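Local coordinates for protein acetyl-CoA acetyltransferase (Bacillus anthracis, PDB 3SS6) that probably catalyses the reversible condensation of two acetyl-CoA molecules to acetoacetyl-CoA, with release of CoA, at residues G94-M99 with Y280-V285; P296-G301 with K330-D335; N318-A323 with S378-G383. One frame throughout, in Å; residues are numbered along the deposited sequence.

Overall arrangement
The three contacts, with centres 13 to 15 Å apart, link the buried helix 93-107 to the C-terminal half of the thiolase fold. Interaction 1 comes first along the chain and closes before the other two open. It sets that helix against strand 275-284 of the central mixed sheet, and Met95 goes on to touch Leu379 of interaction 3. Interactions 2 and 3 alternate along the chain and both use helix 322-332, one near its end and the other at its start. Hydrogen bonds of Ser281 OG with Ala297 O and of Lys300 NZ with Val282 O tie interaction 1 to interaction 2. Packing connects the helix following modified Cys91 to the motifs of interaction 3.

Interaction 1 (G94-M99 with Y280-V285)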
loop_
_atom_site.group_PDB
_atom_site.type_symbol
_atom_site.label_atom_id
_atom_site.label_comp_id
_atom_site.label_asym_id
_atom_site.label_seq_id
_atom_site.Cartn_x
_atom_site.Cartn_y
_atom_site.Cartn_z
ATOM N N GLY A 94 -7.097 -7.690 -28.684
ATOM C CA GLY A 94 -8.170 -7.061 -29.438
ATOM C C GLY A 94 -8.417 -7.720 -30.783
ATOM O O GLY A 94 -9.546 -7.702 -31.289
ATOM N N MET A 95 -7.372 -8.298 -31.366
ATOM C CA MET A 95 -7.529 -9.025 -32.621
ATOM C C MET A 95 -8.139 -10.402 -32.337
ATOM O O MET A 95 -9.009 -10.862 -33.074
ATOM C CB MET A 95 -6.195 -9.133 -33.361
ATOM C CG MET A 95 -6.279 -9.855 -34.696
ATOM S SD MET A 95 -4.750 -9.751 -35.646
ATOM C CE MET A 95 -4.856 -8.043 -36.214
ATOM N N GLN A 96 -7.706 -11.055 -31.261
ATOM C CA GLN A 96 -8.309 -12.340 -30.909
ATOM C C GLN A 96 -9.812 -12.187 -30.646
ATOM O O GLN A 96 -10.607 -13.079 -30.970
ATOM C CB GLN A 96 -7.619 -12.958 -29.680
ATOM C CG GLN A 96 -8.238 -14.287 -29.252
ATOM C CD GLN A 96 -8.045 -15.358 -30.320
ATOM O OE1 GLN A 96 -6.936 -15.564 -30.804
ATOM N NE2 GLN A 96 -9.126 -16.026 -30.703
ATOM N N ALA A 97 -10.208 -11.064 -30.060
ATOM C CA ALA A 97 -11.634 -10.828 -29.810
ATOM C C ALA A 97 -12.411 -10.858 -31.122
ATOM O O ALA A 97 -13.492 -11.435 -31.205
ATOM C CB ALA A 97 -11.862 -9.491 -29.073
ATOM N N ILE A 98 -11.852 -10.230 -32.147
ATOM C CA ILE A 98 -12.491 -10.233 -33.458
ATOM C C ILE A 98 -12.523 -11.645 -34.038
ATOM O O ILE A 98 -13.516 -12.048 -34.640
ATOM C CB ILE A 98 -11.767 -9.276 -34.414
ATOM C CG1 ILE A 98 -11.970 -7.835 -33.928
ATOM C CG2 ILE A 98 -12.257 -9.476 -35.857
ATOM C CD1 ILE A 98 -10.986 -6.837 -34.536
ATOM N N MET A 99 -11.435 -12.396 -33.869
ATOM C CA MET A 99 -11.377 -13.772 -34.362
ATOM C C MET A 99 -12.387 -14.679 -33.658
ATOM O O MET A 99 -13.044 -15.506 -34.299
ATOM C CB MET A 99 -9.956 -14.335 -34.225
ATOM C CG MET A 99 -8.974 -13.592 -35.123
ATOM S SD MET A 99 -7.280 -13.647 -34.506
ATOM C CE MET A 99 -7.025 -15.419 -34.362
ATOM N N TYR A 280 -7.696 -16.020 -40.637
ATOM C CA TYR A 280 -6.890 -15.544 -39.518
ATOM C C TYR A 280 -5.961 -16.653 -39.087
ATOM O O TYR A 280 -6.236 -17.833 -39.340
ATOM C CB TYR A 280 -7.765 -15.072 -38.336
ATOM C CG TYR A 280 -8.941 -15.981 -38.048
ATOM C CD1 TYR A 280 -8.799 -17.108 -37.242
ATOM C CD2 TYR A 280 -10.192 -15.724 -38.600
ATOM C CE1 TYR A 280 -9.872 -17.942 -36.996
ATOM C CE2 TYR A 280 -11.267 -16.552 -38.356
ATOM C CZ TYR A 280 -11.101 -17.663 -37.548
ATOM O OH TYR A 280 -12.160 -18.511 -37.301
ATOM N N SER A 281 -4.852 -16.286 -38.448
ATOM C CA SER A 281 -3.855 -17.274 -38.071
ATOM C C SER A 281 -3.088 -16.862 -36.816
ATOM O O SER A 281 -2.982 -15.676 -36.498
ATOM C CB SER A 281 -2.881 -17.485 -39.225
ATOM O OG SER A 281 -2.310 -16.247 -39.595
ATOM N N VAL A 282 -2.554 -17.861 -36.121
ATOM C CA VAL A 282 -1.817 -17.654 -34.872
ATOM C C VAL A 282 -0.565 -18.529 -34.898
ATOM O O VAL A 282 -0.638 -19.715 -35.228
ATOM C CB VAL A 282 -2.680 -18.058 -33.651
ATOM C CG1 VAL A 282 -1.887 -17.927 -32.360
ATOM C CG2 VAL A 282 -3.948 -17.211 -33.586
ATOM N N ALA A 283 0.583 -17.954 -34.550
ATOM C CA ALA A 283 1.831 -18.726 -34.542
ATOM C C ALA A 283 2.631 -18.454 -33.272
ATOM O O ALA A 283 2.716 -17.316 -32.818
ATOM C CB ALA A 283 2.667 -18.392 -35.786
ATOM N N GLY A 284 3.192 -19.502 -32.683
ATOM C CA GLY A 284 4.021 -19.336 -31.501
ATOM C C GLY A 284 5.511 -19.323 -31.797
ATOM O O GLY A 284 6.011 -20.147 -32.566
ATOM N N VAL A 285 6.224 -18.401 -31.153
ATOM C CA VAL A 285 7.670 -18.269 -31.329
ATOM C C VAL A 285 8.379 -18.129 -29.991
ATOM O O VAL A 285 7.735 -18.122 -28.938
ATOM C CB VAL A 285 8.015 -17.028 -32.188
ATOM C CG1 VAL A 285 7.455 -17.179 -33.593
ATOM C CG2 VAL A 285 7.490 -15.749 -31.528
#
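Met99 reaches from helix 93-107, the buried helix of the thiolase fold, onto Tyr280 and Val282 of strand 275-284. The short helix and strand axes come within 10.1 Å at 132°, so side chains rather than backbones carry the contact. Met99 CG lies 3.7 Å from Tyr280 CB, while Met99 CB sits over one face of the ring, displaced toward its rim. The sulfur makes an oblique Met-aromatic contact: SD is 5.3 Å from the centroid of the Tyr280 ring and 46° off its normal. A bend at the last torsion (chi3 56°) carries CE to both strand residues, with CE 3.8 Å from Tyr280 CD1.

Farther out, the Tyr280 hydroxyl is hydrogen-bonded to Gln106 OE1, which ties the far end of the ring to the same helix. Gln96 touches the strand only marginally, and its amide is engaged elsewhere, OE1 by Arg89 and NE2 by Ser100. Val387 of strand 385-393 adds a further surface against Met99. The subunit interface is close by, since Val109 and Thr83 of the second subunit pack on Tyr280 and Val282. The shortest approach across the two segments is the methyl pair Met99 CE to Val282 CG2, 3.6 Å.

Interaction 2 (P296-G301 with K330-D335). Unlike the reference sequence in segment 330-335: Asp333 (reference Gly).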
loop_
_atom_site.group_PDB
_atom_site.type_symbol
_atom_site.label_atom_id
_atom_site.label_comp_id
_atom_site.label_asym_id
_atom_site.label_seq_id
_atom_site.Cartn_x
_atom_site.Cartn_y
_atom_site.Cartn_z
ATOM N N PRO A 296 5.847 -15.723 -39.084
ATOM C CA PRO A 296 5.193 -17.025 -39.260
ATOM C C PRO A 296 3.661 -16.941 -39.268
ATOM O O PRO A 296 3.032 -17.769 -39.925
ATOM C CB PRO A 296 5.685 -17.840 -38.054
ATOM C CG PRO A 296 6.119 -16.823 -37.053
ATOM C CD PRO A 296 6.665 -15.676 -37.857
ATOM N N ALA A 297 3.075 -15.983 -38.551
ATOM C CA ALA A 297 1.617 -15.848 -38.544
ATOM C C ALA A 297 1.115 -15.465 -39.927
ATOM O O ALA A 297 0.150 -16.037 -40.433
ATOM C CB ALA A 297 1.166 -14.820 -37.508
ATOM N N ILE A 298 1.794 -14.508 -40.549
ATOM C CA ILE A 298 1.408 -14.085 -41.894
ATOM C C ILE A 298 1.635 -15.205 -42.909
ATOM O O ILE A 298 0.759 -15.490 -43.727
ATOM C CB ILE A 298 2.111 -12.777 -42.303
ATOM C CG1 ILE A 298 1.537 -11.611 -41.482
ATOM C CG2 ILE A 298 1.953 -12.514 -43.812
ATOM C CD1 ILE A 298 2.294 -10.303 -41.648
ATOM N N ARG A 299 2.789 -15.862 -42.847
ATOM C CA ARG A 299 3.066 -16.948 -43.787
ATOM C C ARG A 299 2.024 -18.050 -43.664
ATOM O O ARG A 299 1.504 -18.530 -44.670
ATOM C CB ARG A 299 4.481 -17.498 -43.596
ATOM C CG ARG A 299 5.564 -16.500 -43.984
ATOM C CD ARG A 299 6.963 -17.093 -43.907
ATOM N NE ARG A 299 7.918 -16.290 -44.672
ATOM C CZ ARG A 299 9.070 -15.826 -44.194
ATOM N NH1 ARG A 299 9.434 -16.083 -42.946
ATOM N NH2 ARG A 299 9.866 -15.107 -44.974
ATOM N N LYS A 300 1.715 -18.427 -42.425
ATOM C CA LYS A 300 0.735 -19.478 -42.145
ATOM C C LYS A 300 -0.633 -19.106 -42.712
ATOM O O LYS A 300 -1.301 -19.923 -43.369
ATOM C CB LYS A 300 0.644 -19.694 -40.629
ATOM C CG LYS A 300 -0.265 -20.822 -40.168
ATOM C CD LYS A 300 -0.161 -20.984 -38.651
ATOM C CE LYS A 300 -1.048 -22.098 -38.117
ATOM N NZ LYS A 300 -0.873 -22.253 -36.644
ATOM N N GLY A 301 -1.035 -17.865 -42.472
ATOM C CA GLY A 301 -2.322 -17.365 -42.926
ATOM C C GLY A 301 -2.459 -17.247 -44.434
ATOM O O GLY A 301 -3.525 -17.530 -44.979
ATOM N N LYS A 330 12.121 -7.018 -42.786
ATOM C CA LYS A 330 13.257 -7.712 -43.379
ATOM C C LYS A 330 12.977 -9.191 -43.606
ATOM O O LYS A 330 13.315 -9.735 -44.655
ATOM C CB LYS A 330 14.505 -7.531 -42.512
ATOM C CG LYS A 330 14.990 -6.082 -42.457
ATOM C CD LYS A 330 16.101 -5.896 -41.438
ATOM C CE LYS A 330 16.512 -4.436 -41.327
ATOM N NZ LYS A 330 17.004 -3.896 -42.620
ATOM N N GLU A 331 12.343 -9.835 -42.629
ATOM C CA GLU A 331 12.073 -11.266 -42.721
ATOM C C GLU A 331 11.131 -11.597 -43.881
ATOM O O GLU A 331 11.357 -12.559 -44.622
ATOM C CB GLU A 331 11.506 -11.784 -41.396
ATOM C CG GLU A 331 11.125 -13.256 -41.416
ATOM C CD GLU A 331 12.305 -14.176 -41.649
ATOM O OE1 GLU A 331 13.397 -13.923 -41.092
ATOM O OE2 GLU A 331 12.143 -15.158 -42.399
ATOM N N LEU A 332 10.085 -10.791 -44.036
ATOM C CA LEU A 332 9.078 -10.998 -45.077
ATOM C C LEU A 332 9.381 -10.248 -46.377
ATOM O O LEU A 332 8.675 -10.425 -47.373
ATOM C CB LEU A 332 7.693 -10.579 -44.566
ATOM C CG LEU A 332 7.078 -11.377 -43.408
ATOM C CD1 LEU A 332 5.730 -10.786 -43.041
ATOM C CD2 LEU A 332 6.927 -12.844 -43.775
ATOM N N ASP A 333 10.430 -9.424 -46.363
ATOM C CA ASP A 333 10.756 -8.536 -47.482
ATOM C C ASP A 333 9.537 -7.727 -47.928
ATOM O O ASP A 333 9.159 -7.750 -49.099
ATOM C CB ASP A 333 11.335 -9.330 -48.660
ATOM C CG ASP A 333 11.968 -8.436 -49.718
ATOM O OD1 ASP A 333 12.308 -7.274 -49.411
ATOM O OD2 ASP A 333 12.137 -8.907 -50.860
ATOM N N LEU A 334 8.927 -7.016 -46.985
ATOM C CA LEU A 334 7.729 -6.233 -47.268
ATOM C C LEU A 334 8.034 -4.984 -48.089
ATOM O O LEU A 334 9.133 -4.427 -48.012
ATOM C CB LEU A 334 7.048 -5.796 -45.969
ATOM C CG LEU A 334 6.576 -6.892 -45.020
ATOM C CD1 LEU A 334 6.012 -6.262 -43.768
ATOM C CD2 LEU A 334 5.543 -7.786 -45.695
ATOM N N ASP A 335 7.041 -4.548 -48.861
ATOM C CA ASP A 335 7.078 -3.253 -49.530
ATOM C C ASP A 335 6.556 -2.188 -48.576
ATOM O O ASP A 335 5.350 -2.071 -48.364
ATOM C CB ASP A 335 6.203 -3.282 -50.786
ATOM C CG ASP A 335 6.194 -1.953 -51.527
ATOM O OD1 ASP A 335 6.747 -0.961 -51.002
ATOM O OD2 ASP A 335 5.625 -1.899 -52.640
#
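Glu331 OE2 receives two N-H groups of Arg299, at unequal strength. The bond from Arg299 NH1 to Glu331 OE2 is 2.9 Å long and nearly straight (164°). It lies almost in the guanidinium plane and meets the oxygen on its anti side, a little out of the carboxylate plane. Arg299 NH2 adds only a weak bond to the same OE2, 3.4 Å away. The carboxylate stands 84° from the guanidinium plane, which excludes a flat, two-oxygen salt bridge; its other oxygen, OE1, is instead hydrogen-bonded to the Tyr170 hydroxyl. A bend at chi2 (63°) turns the Glu331 carboxylate back toward its own backbone, so that OE2 and the carbonyl O both lie near Arg299 NH2, which makes a weak bond to Glu331 O, 3.0 Å away. The guanidinium therefore meets both the side chain and the backbone of one residue.

Leu332 provides the apolar half of the contact. Its CD2 lies over the centre of one guanidinium face, 3.7 Å from Arg299 CZ, so the charged group is held at its edge by an anion and covered on a face by a methyl. The other branch turns inward, where Leu332 CD1 meets Ile298 CD1 at 3.7 Å. Just beyond, Asp333 has positive phi and is the C-prime residue of a Schellman motif that terminates helix 322-332.

Helix 294-305 forms a beta-alpha-beta crossover between strands 275-284 and 314-317, which are parallel but not adjacent. Ser281 OG is hydrogen-bonded to Ala297 O and Val282 O to Lys300 NZ, while this contact joins the helix to the end of helix 322-332.

Interaction 3 (N318-A323 with S378-G383); sequences NEAFAA and SLCVGG
Two sequence signatures of thiolases meet here: the Asn-Glu-Ala-Phe run of Asn318 to Phe321, and the Cys-Val-Gly run beginning at Cys380. Asn318 N donates to Ser378 O (3.1 Å, 152°). The bond follows on from the parallel pairing of strands 314-317 and 374-381, in which Glu316 bonds Ser378 through the backbone. Beside it, Asn318 CB rests on Leu379 CB at 3.8 Å.

The chains then diverge and two waters bridge them. Water 2 donates to Asn318 O at 2.6 Å and accepts from Cys380 N at 2.9 Å. With CG anti to the backbone N (chi1 -176°), the Asn318 amide extends alongside strand 374-381, and its ND2 donates to water 1 at 3.0 Å; that water in turn donates to Cys380 O. Ala320 CB completes the contact, packing on Cys380 SG at 3.9 Å.

Gln324 OE1, from the first turn of helix 322-332, is hydrogen-bonded to Ala320 N, while His350 packs against Asn318. At the far end, Gly383 O accepts from Arg70 of the second subunit. Water 1, held by Asn318 ND2 near His350 and Cys380, is consistent with the thiolase active site, where an asparagine-bound water and a histidine form an oxyanion hole in related enzymes.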
loop_
_atom_site.group_PDB
_atom_site.type_symbol
_atom_site.label_atom_id
_atom_site.label_comp_id
_atom_site.label_asym_id
_atom_site.label_seq_id
_atom_site.Cartn_x
_atom_site.Cartn_y
_atom_site.Cartn_z
ATOM N N ASN A 318 1.616 -3.834 -36.436
ATOM C CA ASN A 318 1.818 -2.883 -35.349
ATOM C C ASN A 318 3.289 -2.648 -35.026
ATOM O O ASN A 318 4.074 -3.591 -34.939
ATOM C CB ASN A 318 1.049 -3.250 -34.085
ATOM C CG ASN A 318 1.199 -2.193 -33.008
ATOM O OD1 ASN A 318 0.987 -1.005 -33.263
ATOM N ND2 ASN A 318 1.612 -2.608 -31.818
ATOM N N GLU A 319 3.656 -1.376 -34.858
ATOM C CA GLU A 319 4.993 -1.016 -34.397
ATOM C C GLU A 319 5.050 -1.013 -32.864
ATOM O O GLU A 319 4.817 0.020 -32.255
ATOM C CB GLU A 319 5.363 0.388 -34.889
ATOM C CG GLU A 319 5.677 0.538 -36.377
ATOM C CD GLU A 319 5.572 1.987 -36.830
ATOM O OE1 GLU A 319 5.121 2.828 -36.017
ATOM O OE2 GLU A 319 5.931 2.290 -37.990
ATOM N N ALA A 320 5.357 -2.148 -32.241
ATOM C CA ALA A 320 5.606 -2.175 -30.805
ATOM C C ALA A 320 6.932 -1.458 -30.516
ATOM O O ALA A 320 7.078 -0.702 -29.542
ATOM C CB ALA A 320 5.669 -3.606 -30.324
ATOM N N PHE A 321 7.905 -1.725 -31.381
ATOM C CA PHE A 321 9.165 -0.993 -31.415
ATOM C C PHE A 321 9.493 -0.877 -32.883
ATOM O O PHE A 321 9.140 -1.758 -33.667
ATOM C CB PHE A 321 10.273 -1.763 -30.692
ATOM C CG PHE A 321 9.931 -2.091 -29.277
ATOM C CD1 PHE A 321 10.302 -1.239 -28.251
ATOM C CD2 PHE A 321 9.187 -3.226 -28.982
ATOM C CE1 PHE A 321 9.963 -1.524 -26.935
ATOM C CE2 PHE A 321 8.840 -3.517 -27.670
ATOM C CZ PHE A 321 9.236 -2.666 -26.646
ATOM N N ALA A 322 10.142 0.210 -33.277
ATOM C CA ALA A 322 10.543 0.327 -34.672
ATOM C C ALA A 322 11.422 -0.869 -35.068
ATOM O O ALA A 322 11.306 -1.398 -36.177
ATOM C CB ALA A 322 11.282 1.634 -34.900
ATOM N N ALA A 323 12.296 -1.285 -34.155
ATOM C CA ALA A 323 13.219 -2.386 -34.408
ATOM C C ALA A 323 12.453 -3.675 -34.659
ATOM O O ALA A 323 12.833 -4.489 -35.499
ATOM C CB ALA A 323 14.155 -2.573 -33.228
ATOM N N SER A 378 -1.635 -7.499 -38.615
ATOM C CA SER A 378 -0.880 -8.478 -37.844
ATOM C C SER A 378 -0.055 -7.808 -36.770
ATOM O O SER A 378 0.393 -6.678 -36.938
ATOM C CB SER A 378 0.040 -9.273 -38.781
ATOM O OG SER A 378 0.751 -10.287 -38.085
ATOM N N LEU A 379 0.155 -8.508 -35.662
ATOM C CA LEU A 379 0.984 -7.929 -34.612
ATOM C C LEU A 379 1.652 -8.966 -33.740
ATOM O O LEU A 379 1.166 -10.085 -33.634
ATOM C CB LEU A 379 0.181 -6.920 -33.781
ATOM C CG LEU A 379 -0.901 -7.363 -32.802
ATOM C CD1 LEU A 379 -1.490 -6.107 -32.183
ATOM C CD2 LEU A 379 -1.984 -8.179 -33.493
ATOM N N CYS A 380 2.779 -8.578 -33.138
ATOM C CA CYS A 380 3.519 -9.436 -32.228
ATOM C C CYS A 380 2.834 -9.371 -30.872
ATOM O O CYS A 380 2.021 -8.482 -30.613
ATOM C CB CYS A 380 4.984 -8.994 -32.102
ATOM S SG CYS A 380 5.199 -7.328 -31.348
ATOM N N VAL A 381 3.164 -10.327 -30.018
ATOM C CA VAL A 381 2.491 -10.496 -28.737
ATOM C C VAL A 381 3.516 -10.882 -27.686
ATOM O O VAL A 381 4.302 -11.805 -27.900
ATOM C CB VAL A 381 1.454 -11.630 -28.838
ATOM C CG1 VAL A 381 0.751 -11.849 -27.500
ATOM C CG2 VAL A 381 0.457 -11.336 -29.951
ATOM N N GLY A 382 3.530 -10.181 -26.551
ATOM C CA GLY A 382 4.426 -10.569 -25.474
ATOM C C GLY A 382 4.159 -12.020 -25.116
ATOM O O GLY A 382 3.012 -12.465 -25.144
ATOM N N GLY A 383 5.213 -12.765 -24.797
ATOM C CA GLY A 383 5.075 -14.189 -24.528
ATOM C C GLY A 383 5.384 -15.040 -25.752
ATOM O O GLY A 383 5.432 -16.272 -25.654
HETATM O O HOH W 1 2.198 -5.471 -30.946
HETATM O O HOH W 2 3.444 -5.858 -33.798
#